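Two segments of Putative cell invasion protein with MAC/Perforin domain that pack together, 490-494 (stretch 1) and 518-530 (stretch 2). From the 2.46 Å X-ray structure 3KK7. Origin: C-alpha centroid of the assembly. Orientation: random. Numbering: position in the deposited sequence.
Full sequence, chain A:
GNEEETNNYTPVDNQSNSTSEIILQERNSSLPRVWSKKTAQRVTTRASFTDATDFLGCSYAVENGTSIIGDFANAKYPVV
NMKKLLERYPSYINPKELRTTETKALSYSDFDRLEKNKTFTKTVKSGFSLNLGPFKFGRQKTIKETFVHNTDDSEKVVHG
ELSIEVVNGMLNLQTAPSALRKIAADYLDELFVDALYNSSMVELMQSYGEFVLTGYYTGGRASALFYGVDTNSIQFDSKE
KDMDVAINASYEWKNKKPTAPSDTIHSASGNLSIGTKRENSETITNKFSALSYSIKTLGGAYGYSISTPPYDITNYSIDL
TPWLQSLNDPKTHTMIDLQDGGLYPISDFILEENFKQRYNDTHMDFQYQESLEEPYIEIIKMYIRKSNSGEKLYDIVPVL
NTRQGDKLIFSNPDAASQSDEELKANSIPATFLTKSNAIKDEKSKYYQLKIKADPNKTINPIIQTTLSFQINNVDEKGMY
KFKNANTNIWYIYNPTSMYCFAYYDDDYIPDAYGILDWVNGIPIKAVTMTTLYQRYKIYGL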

# COMPACT_ATOMS: atom_id res chain seq x y z
N TRP A 490 -7.93 5.84 -20.86
CA TRP A 490 -8.17 7.08 -21.57
C TRP A 490 -7.55 8.17 -20.73
O TRP A 490 -7.68 8.16 -19.51
CB TRP A 490 -9.66 7.35 -21.73
CG TRP A 490 -10.29 6.66 -22.90
CD1 TRP A 490 -11.13 5.59 -22.86
CD2 TRP A 490 -10.15 7.00 -24.29
NE1 TRP A 490 -11.52 5.24 -24.13
CE2 TRP A 490 -10.93 6.08 -25.03
CE3 TRP A 490 -9.45 7.99 -24.98
CZ2 TRP A 490 -11.02 6.11 -26.43
CZ3 TRP A 490 -9.55 8.03 -26.39
CH2 TRP A 490 -10.32 7.09 -27.09
N TYR A 491 -6.84 9.08 -21.38
CA TYR A 491 -6.28 10.25 -20.73
C TYR A 491 -6.85 11.46 -21.45
O TYR A 491 -6.60 11.66 -22.65
CB TYR A 491 -4.75 10.25 -20.79
CG TYR A 491 -4.11 9.14 -20.02
CD1 TYR A 491 -3.87 9.27 -18.67
CD2 TYR A 491 -3.74 7.95 -20.64
CE1 TYR A 491 -3.27 8.24 -17.93
CE2 TYR A 491 -3.14 6.92 -19.91
CZ TYR A 491 -2.91 7.09 -18.55
OH TYR A 491 -2.33 6.11 -17.79
N ILE A 492 -7.69 12.20 -20.72
CA ILE A 492 -8.31 13.43 -21.20
C ILE A 492 -7.53 14.58 -20.57
O ILE A 492 -7.45 14.69 -19.34
CB ILE A 492 -9.80 13.49 -20.84
CG1 ILE A 492 -10.46 12.19 -21.31
CG2 ILE A 492 -10.45 14.68 -21.49
CD1 ILE A 492 -11.98 12.22 -21.34
N TYR A 493 -6.92 15.41 -21.41
CA TYR A 493 -5.95 16.38 -20.95
C TYR A 493 -6.22 17.74 -21.52
O TYR A 493 -6.69 17.86 -22.65
CB TYR A 493 -4.52 15.95 -21.31
CG TYR A 493 -4.20 15.93 -22.78
CD1 TYR A 493 -4.56 14.84 -23.58
CD2 TYR A 493 -3.49 16.98 -23.38
CE1 TYR A 493 -4.24 14.79 -24.92
CE2 TYR A 493 -3.17 16.95 -24.74
CZ TYR A 493 -3.55 15.86 -25.50
OH TYR A 493 -3.25 15.83 -26.85
N ASN A 494 -5.93 18.75 -20.71
CA ASN A 494 -6.07 20.16 -21.09
C ASN A 494 -4.68 20.75 -21.30
O ASN A 494 -3.98 21.06 -20.33
CB ASN A 494 -6.80 20.91 -19.98
CG ASN A 494 -7.12 22.34 -20.36
OD1 ASN A 494 -6.26 23.08 -20.87
ND2 ASN A 494 -8.35 22.76 -20.09
N TRP A 518 -20.14 14.30 -23.37
CA TRP A 518 -19.03 15.23 -23.43
C TRP A 518 -17.72 14.59 -23.91
O TRP A 518 -17.06 15.09 -24.82
CB TRP A 518 -18.82 15.86 -22.07
CG TRP A 518 -17.60 16.68 -22.00
CD1 TRP A 518 -17.11 17.50 -22.97
CD2 TRP A 518 -16.72 16.79 -20.88
NE1 TRP A 518 -15.96 18.11 -22.52
CE2 TRP A 518 -15.71 17.70 -21.24
CE3 TRP A 518 -16.70 16.22 -19.61
CZ2 TRP A 518 -14.67 18.03 -20.38
CZ3 TRP A 518 -15.67 16.56 -18.73
CH2 TRP A 518 -14.67 17.46 -19.12
N VAL A 519 -17.36 13.48 -23.31
CA VAL A 519 -16.11 12.84 -23.64
C VAL A 519 -16.05 12.32 -25.08
O VAL A 519 -15.00 12.38 -25.72
CB VAL A 519 -15.81 11.70 -22.62
CG1 VAL A 519 -14.67 10.82 -23.12
CG2 VAL A 519 -15.51 12.32 -21.23
N ASN A 520 -17.18 11.83 -25.59
CA ASN A 520 -17.24 11.36 -26.96
C ASN A 520 -16.96 12.49 -27.95
O ASN A 520 -16.36 12.26 -28.99
CB ASN A 520 -18.60 10.73 -27.29
CG ASN A 520 -18.82 9.38 -26.61
OD1 ASN A 520 -17.89 8.64 -26.31
ND2 ASN A 520 -20.08 9.05 -26.41
N GLY A 521 -17.39 13.70 -27.61
CA GLY A 521 -17.13 14.88 -28.44
C GLY A 521 -15.69 15.37 -28.40
O GLY A 521 -15.24 16.03 -29.34
N ILE A 522 -14.96 15.05 -27.32
CA ILE A 522 -13.57 15.47 -27.17
C ILE A 522 -12.71 14.91 -28.32
O ILE A 522 -12.74 13.71 -28.60
CB ILE A 522 -12.98 15.01 -25.78
CG1 ILE A 522 -13.61 15.82 -24.64
CG2 ILE A 522 -11.44 15.14 -25.76
CD1 ILE A 522 -13.11 15.44 -23.23
N PRO A 523 -11.94 15.79 -28.99
CA PRO A 523 -11.09 15.30 -30.09
C PRO A 523 -9.87 14.48 -29.64
O PRO A 523 -9.23 14.79 -28.64
CB PRO A 523 -10.67 16.58 -30.83
CG PRO A 523 -10.90 17.69 -29.88
CD PRO A 523 -12.00 17.26 -28.95
N ILE A 524 -9.58 13.44 -30.41
CA ILE A 524 -8.44 12.56 -30.18
C ILE A 524 -7.14 13.25 -30.60
O ILE A 524 -6.98 13.63 -31.76
CB ILE A 524 -8.56 11.26 -31.03
CG1 ILE A 524 -9.67 10.35 -30.49
CG2 ILE A 524 -7.23 10.51 -31.05
CD1 ILE A 524 -10.02 9.21 -31.40
N LYS A 525 -6.22 13.37 -29.66
CA LYS A 525 -4.87 13.83 -29.97
C LYS A 525 -3.88 13.16 -29.04
O LYS A 525 -3.89 13.39 -27.82
CB LYS A 525 -4.73 15.35 -29.85
CG LYS A 525 -3.35 15.87 -30.28
CD LYS A 525 -3.35 17.37 -30.58
CE LYS A 525 -2.12 17.80 -31.36
NZ LYS A 525 -2.33 19.16 -31.94
N ALA A 526 -3.03 12.31 -29.62
CA ALA A 526 -2.05 11.57 -28.86
C ALA A 526 -0.99 12.52 -28.33
O ALA A 526 -0.67 13.53 -28.96
CB ALA A 526 -1.42 10.47 -29.72
N VAL A 527 -0.51 12.21 -27.14
CA VAL A 527 0.71 12.79 -26.59
C VAL A 527 1.40 11.59 -25.96
O VAL A 527 0.73 10.61 -25.64
CB VAL A 527 0.39 13.92 -25.61
CG1 VAL A 527 1.59 14.26 -24.77
CG2 VAL A 527 -0.07 15.15 -26.39
N THR A 528 2.72 11.63 -25.85
CA THR A 528 3.46 10.49 -25.33
C THR A 528 3.23 10.42 -23.82
O THR A 528 2.94 11.44 -23.17
CB THR A 528 4.97 10.61 -25.59
OG1 THR A 528 5.48 11.73 -24.87
CG2 THR A 528 5.26 10.74 -27.09
N MSE A 529 3.36 9.21 -23.27
CA MSE A 529 3.14 9.04 -21.85
C MSE A 529 4.11 9.90 -21.05
O MSE A 529 3.72 10.49 -20.04
CB MSE A 529 3.27 7.58 -21.44
CG MSE A 529 2.11 6.70 -21.89
SE MSE A 529 0.33 7.34 -21.37
CE MSE A 529 0.40 6.99 -19.46
N THR A 530 5.35 10.01 -21.52
CA THR A 530 6.37 10.68 -20.73
C THR A 530 6.01 12.16 -20.66
O THR A 530 6.11 12.76 -19.60
CB THR A 530 7.83 10.43 -21.24
OG1 THR A 530 8.05 11.14 -22.45
CG2 THR A 530 8.13 8.96 -21.51

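Stretch 1 (490-494) is part of a strand and packs against a segment that leaves a helix at I522, runs through an extended loop and enters a second helix after T528. The backbones stay well apart, with the CA atoms of I492 and V519 8.2 Å from each other and those of Y491 and A526 9.3 Å, so the contact is made mostly by side chains, with one reaching a backbone carbonyl. The strand's alternation sets the pattern. I492 points its CA-to-CB bond toward stretch 2 and, with chi1 m and chi2 t, extends CD1 to 3.5 Å from V519 CG1, while its CG2 lies 3.3 Å from I522 CD1; I522, itself m, t, reaches across from just past the helix. The flanking tyrosines start sideways, and their rotamers bring their ends nearer. Y493 adopts chi1 p, which carries its hydroxyl to the loop, where OH donates a hydrogen bond to K525 O (2.7 Å) near the ring plane. This single cross-stretch hydrogen bond links the strand to the extended loop at K525, whose side chain, all t, leads away at its end. V527 CG2 approaches the same ring obliquely, 3.7 Å from Y493 CZ. Y491 is m instead and meets selenomethionine M529, whose m, m, m chain folds so that CE sits 3.4 Å from Y491 CZ and SE 4.4 Å from the ring centroid, an oblique sulfur-aromatic-type contact.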